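Local coordinates for protein carbohydrate binding family 6 (Clostridium thermocellum, PDB 5A8C) that probably hydrolyses terminal alpha-L-arabinofuranosyl residues from arabinose-bearing polysaccharides, as a calcium-containing five-bladed beta-propeller of glycoside hydrolase family 43, at residues G164-Y176 / I185-T197. Residues are numbered along the deposited sequence; the frame is centred on the assembly and turned at random.
Sequences GVFVDDDGQAYMY and IRVIKLGNDMIST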
# COMPACT_ATOMS: atom_id res chain seq x y z
N GLY A 164 -2.45 -5.72 -1.94
CA GLY A 164 -2.01 -5.87 -0.57
C GLY A 164 -1.76 -7.33 -0.28
O GLY A 164 -2.71 -8.11 -0.30
N VAL A 165 -0.51 -7.74 -0.15
CA VAL A 165 -0.16 -9.15 -0.00
C VAL A 165 0.19 -9.43 1.46
O VAL A 165 0.77 -8.60 2.16
CB VAL A 165 0.97 -9.52 -0.99
CG1 VAL A 165 1.40 -10.97 -0.85
CG2 VAL A 165 0.54 -9.23 -2.41
N PHE A 166 -0.19 -10.64 1.89
CA PHE A 166 -0.08 -11.08 3.24
C PHE A 166 0.23 -12.59 3.25
O PHE A 166 -0.39 -13.32 2.49
CB PHE A 166 -1.46 -10.78 3.93
CG PHE A 166 -1.65 -11.51 5.19
CD1 PHE A 166 -1.03 -11.12 6.38
CD2 PHE A 166 -2.50 -12.61 5.26
CE1 PHE A 166 -1.19 -11.84 7.58
CE2 PHE A 166 -2.71 -13.28 6.44
CZ PHE A 166 -2.07 -12.92 7.59
N VAL A 167 1.08 -13.03 4.18
CA VAL A 167 1.43 -14.44 4.34
C VAL A 167 0.92 -14.90 5.71
O VAL A 167 1.35 -14.35 6.71
CB VAL A 167 2.94 -14.68 4.17
CG1 VAL A 167 3.25 -16.17 4.30
CG2 VAL A 167 3.46 -14.12 2.87
N ASP A 168 0.02 -15.87 5.70
CA ASP A 168 -0.61 -16.33 6.96
C ASP A 168 0.28 -17.35 7.68
O ASP A 168 1.29 -17.85 7.16
CB ASP A 168 -1.97 -16.88 6.64
CG ASP A 168 -2.98 -16.78 7.79
OD1 ASP A 168 -2.62 -16.35 8.89
OD2 ASP A 168 -4.14 -17.19 7.50
N ASP A 169 -0.13 -17.66 8.91
CA ASP A 169 0.56 -18.58 9.77
C ASP A 169 0.72 -19.98 9.20
O ASP A 169 1.68 -20.68 9.48
CB ASP A 169 -0.21 -18.74 11.11
CG ASP A 169 -0.19 -17.54 11.98
OD1 ASP A 169 0.84 -16.84 12.08
OD2 ASP A 169 -1.20 -17.32 12.72
N ASP A 170 -0.28 -20.40 8.41
CA ASP A 170 -0.31 -21.69 7.73
C ASP A 170 0.53 -21.73 6.50
O ASP A 170 0.57 -22.75 5.80
CB ASP A 170 -1.77 -22.08 7.38
CG ASP A 170 -2.46 -21.10 6.43
OD1 ASP A 170 -1.86 -20.15 5.98
OD2 ASP A 170 -3.67 -21.34 6.15
N GLY A 171 1.23 -20.63 6.17
CA GLY A 171 2.06 -20.58 5.00
C GLY A 171 1.34 -20.22 3.72
O GLY A 171 1.99 -20.21 2.67
N GLN A 172 0.07 -19.85 3.80
CA GLN A 172 -0.66 -19.43 2.59
C GLN A 172 -0.53 -17.92 2.43
O GLN A 172 -0.93 -17.16 3.31
CB GLN A 172 -2.14 -19.82 2.68
CG GLN A 172 -2.91 -19.49 1.40
CD GLN A 172 -2.38 -20.25 0.23
OE1 GLN A 172 -2.55 -21.50 0.19
NE2 GLN A 172 -1.75 -19.59 -0.71
N ALA A 173 -0.01 -17.50 1.29
CA ALA A 173 -0.03 -16.10 0.89
C ALA A 173 -1.31 -15.78 0.15
O ALA A 173 -1.87 -16.60 -0.61
CB ALA A 173 1.16 -15.79 -0.02
N TYR A 174 -1.76 -14.55 0.33
CA TYR A 174 -2.96 -13.98 -0.26
C TYR A 174 -2.65 -12.62 -0.82
O TYR A 174 -1.94 -11.85 -0.18
CB TYR A 174 -4.07 -13.82 0.76
CG TYR A 174 -4.54 -15.10 1.42
CD1 TYR A 174 -3.95 -15.57 2.58
CD2 TYR A 174 -5.61 -15.84 0.90
CE1 TYR A 174 -4.40 -16.70 3.22
CE2 TYR A 174 -6.06 -16.98 1.54
CZ TYR A 174 -5.46 -17.40 2.69
OH TYR A 174 -5.93 -18.55 3.31
N MET A 175 -3.22 -12.29 -1.98
CA MET A 175 -3.22 -10.94 -2.53
C MET A 175 -4.64 -10.40 -2.51
O MET A 175 -5.49 -10.96 -3.19
CB MET A 175 -2.66 -10.87 -3.91
CG MET A 175 -2.69 -9.46 -4.49
SD MET A 175 -2.42 -9.27 -6.25
CE MET A 175 -0.72 -9.58 -6.18
N TYR A 176 -4.83 -9.31 -1.79
CA TYR A 176 -6.08 -8.54 -1.80
C TYR A 176 -5.93 -7.41 -2.80
O TYR A 176 -4.84 -6.83 -2.90
CB TYR A 176 -6.37 -7.97 -0.39
CG TYR A 176 -6.46 -9.02 0.69
CD1 TYR A 176 -5.33 -9.64 1.22
CD2 TYR A 176 -7.71 -9.45 1.18
CE1 TYR A 176 -5.42 -10.63 2.18
CE2 TYR A 176 -7.79 -10.42 2.16
CZ TYR A 176 -6.65 -11.04 2.66
OH TYR A 176 -6.66 -11.99 3.62
N ILE A 185 -13.78 -5.71 -4.04
CA ILE A 185 -12.57 -6.28 -3.47
C ILE A 185 -12.46 -7.72 -3.96
O ILE A 185 -13.45 -8.47 -4.04
CB ILE A 185 -12.63 -6.31 -1.93
CG1 ILE A 185 -12.97 -4.97 -1.33
CG2 ILE A 185 -11.33 -6.87 -1.36
CD1 ILE A 185 -13.47 -5.02 0.08
N ARG A 186 -11.24 -8.12 -4.30
CA ARG A 186 -10.93 -9.50 -4.62
C ARG A 186 -9.75 -9.96 -3.78
O ARG A 186 -8.91 -9.16 -3.38
CB ARG A 186 -10.60 -9.65 -6.10
CG ARG A 186 -11.73 -9.29 -7.05
CD ARG A 186 -12.89 -10.26 -7.01
NE ARG A 186 -13.97 -9.90 -7.94
CZ ARG A 186 -14.93 -9.03 -7.69
NH1 ARG A 186 -15.00 -8.41 -6.53
NH2 ARG A 186 -15.87 -8.79 -8.60
N VAL A 187 -9.69 -11.26 -3.53
CA VAL A 187 -8.53 -11.86 -2.90
C VAL A 187 -8.23 -13.17 -3.60
O VAL A 187 -9.13 -13.96 -3.89
CB VAL A 187 -8.71 -12.02 -1.36
CG1 VAL A 187 -9.96 -12.83 -0.99
CG2 VAL A 187 -7.48 -12.58 -0.72
N ILE A 188 -6.96 -13.42 -3.88
CA ILE A 188 -6.52 -14.64 -4.53
C ILE A 188 -5.32 -15.21 -3.79
O ILE A 188 -4.48 -14.47 -3.28
CB ILE A 188 -6.21 -14.41 -6.01
CG1 ILE A 188 -6.09 -15.75 -6.80
CG2 ILE A 188 -4.99 -13.52 -6.22
CD1 ILE A 188 -6.15 -15.55 -8.30
N LYS A 189 -5.25 -16.54 -3.70
CA LYS A 189 -4.05 -17.17 -3.19
C LYS A 189 -2.88 -17.05 -4.13
O LYS A 189 -3.02 -17.14 -5.34
CB LYS A 189 -4.35 -18.66 -2.92
CG LYS A 189 -5.31 -18.85 -1.81
CD LYS A 189 -5.58 -20.34 -1.54
CE LYS A 189 -6.19 -21.16 -2.69
NZ LYS A 189 -7.55 -20.70 -3.12
N LEU A 190 -1.69 -16.83 -3.54
CA LEU A 190 -0.43 -16.93 -4.26
C LEU A 190 0.29 -18.20 -3.89
O LEU A 190 0.22 -18.66 -2.75
CB LEU A 190 0.48 -15.73 -3.98
CG LEU A 190 -0.11 -14.33 -4.24
CD1 LEU A 190 0.94 -13.29 -4.00
CD2 LEU A 190 -0.73 -14.23 -5.60
N GLY A 191 1.03 -18.76 -4.85
CA GLY A 191 1.89 -19.87 -4.53
C GLY A 191 3.01 -19.48 -3.59
O GLY A 191 3.35 -18.29 -3.42
N ASN A 192 3.65 -20.50 -3.01
CA ASN A 192 4.76 -20.23 -2.08
C ASN A 192 5.91 -19.51 -2.78
O ASN A 192 6.67 -18.81 -2.10
CB ASN A 192 5.26 -21.50 -1.42
CG ASN A 192 4.28 -22.07 -0.38
OD1 ASN A 192 3.28 -21.44 -0.03
ND2 ASN A 192 4.58 -23.24 0.11
N ASP A 193 6.05 -19.64 -4.10
CA ASP A 193 7.08 -18.90 -4.84
C ASP A 193 6.74 -17.45 -5.03
O ASP A 193 7.60 -16.70 -5.54
CB ASP A 193 7.39 -19.58 -6.17
CG ASP A 193 6.26 -19.56 -7.23
OD1 ASP A 193 5.29 -18.79 -7.12
OD2 ASP A 193 6.44 -20.30 -8.25
N MET A 194 5.55 -17.00 -4.66
CA MET A 194 5.14 -15.62 -4.62
C MET A 194 5.03 -14.94 -5.97
O MET A 194 4.72 -13.75 -6.07
CB MET A 194 6.03 -14.81 -3.68
CG MET A 194 5.96 -15.32 -2.26
SD MET A 194 4.32 -15.17 -1.50
CE MET A 194 4.39 -13.47 -0.91
N ILE A 195 5.14 -15.73 -7.06
CA ILE A 195 5.12 -15.21 -8.44
C ILE A 195 4.12 -15.96 -9.30
O ILE A 195 4.18 -15.89 -10.52
CB ILE A 195 6.54 -15.20 -9.07
CG1 ILE A 195 7.11 -16.62 -9.18
CG2 ILE A 195 7.45 -14.27 -8.31
CD1 ILE A 195 8.31 -16.68 -10.08
N SER A 196 3.14 -16.62 -8.64
CA SER A 196 2.11 -17.40 -9.28
C SER A 196 0.88 -17.31 -8.43
O SER A 196 0.97 -17.07 -7.22
CB SER A 196 2.59 -18.84 -9.39
OG SER A 196 2.86 -19.43 -8.13
N THR A 197 -0.28 -17.52 -9.06
CA THR A 197 -1.53 -17.63 -8.35
C THR A 197 -1.94 -19.10 -8.23
O THR A 197 -1.49 -19.92 -9.00
CB THR A 197 -2.62 -16.80 -9.03
OG1 THR A 197 -2.81 -17.25 -10.35
CG2 THR A 197 -2.32 -15.31 -9.06
O HOH W 1 1.71 -19.13 -0.44
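Met175 and Ile188 pair through reciprocal backbone bonds: Met175 N to Ile188 O (2.8 Å, 173° at the hydrogen) and Ile188 N back to Met175 O (2.9 Å). Beyond them, Leu190 N donates to Ala173 O, also gripped by Gln172 NE2 at 3.0 Å near the amide plane, which fixes how the carboxamide is turned. Next to this pair, a water accepts from Ala173 N (2.9 Å), within donating distance of Leu190 O and Asn192 OD1.

On the face carrying Tyr174 and Tyr176, Val187 CG2 makes a CH-pi contact over the centre of the Tyr176 ring, 3.6 Å from its centroid and 12° off the normal. Lys189 runs alongside the Tyr174 ring, while its CG and CD pass at a slant across the Gln172 carboxamide.

On the face carrying Ala173 and Met175, contacts across the hairpin are apolar. Met194, bent at chi2 and chi3 (chi3 -85°), brings SD to 3.5 Å from Ala173 CB and CE into contact with Val165 CG1 and Val167 CG2; Leu190 CD1 meets Val165 CG1.

The hairpin forms the middle of an antiparallel propeller blade, flanked by strands 164-167 and 200-204; strands 104-109 and 112-118 pack on its Ala173, Met175 and Leu190 face, strand 212-218 against Tyr176.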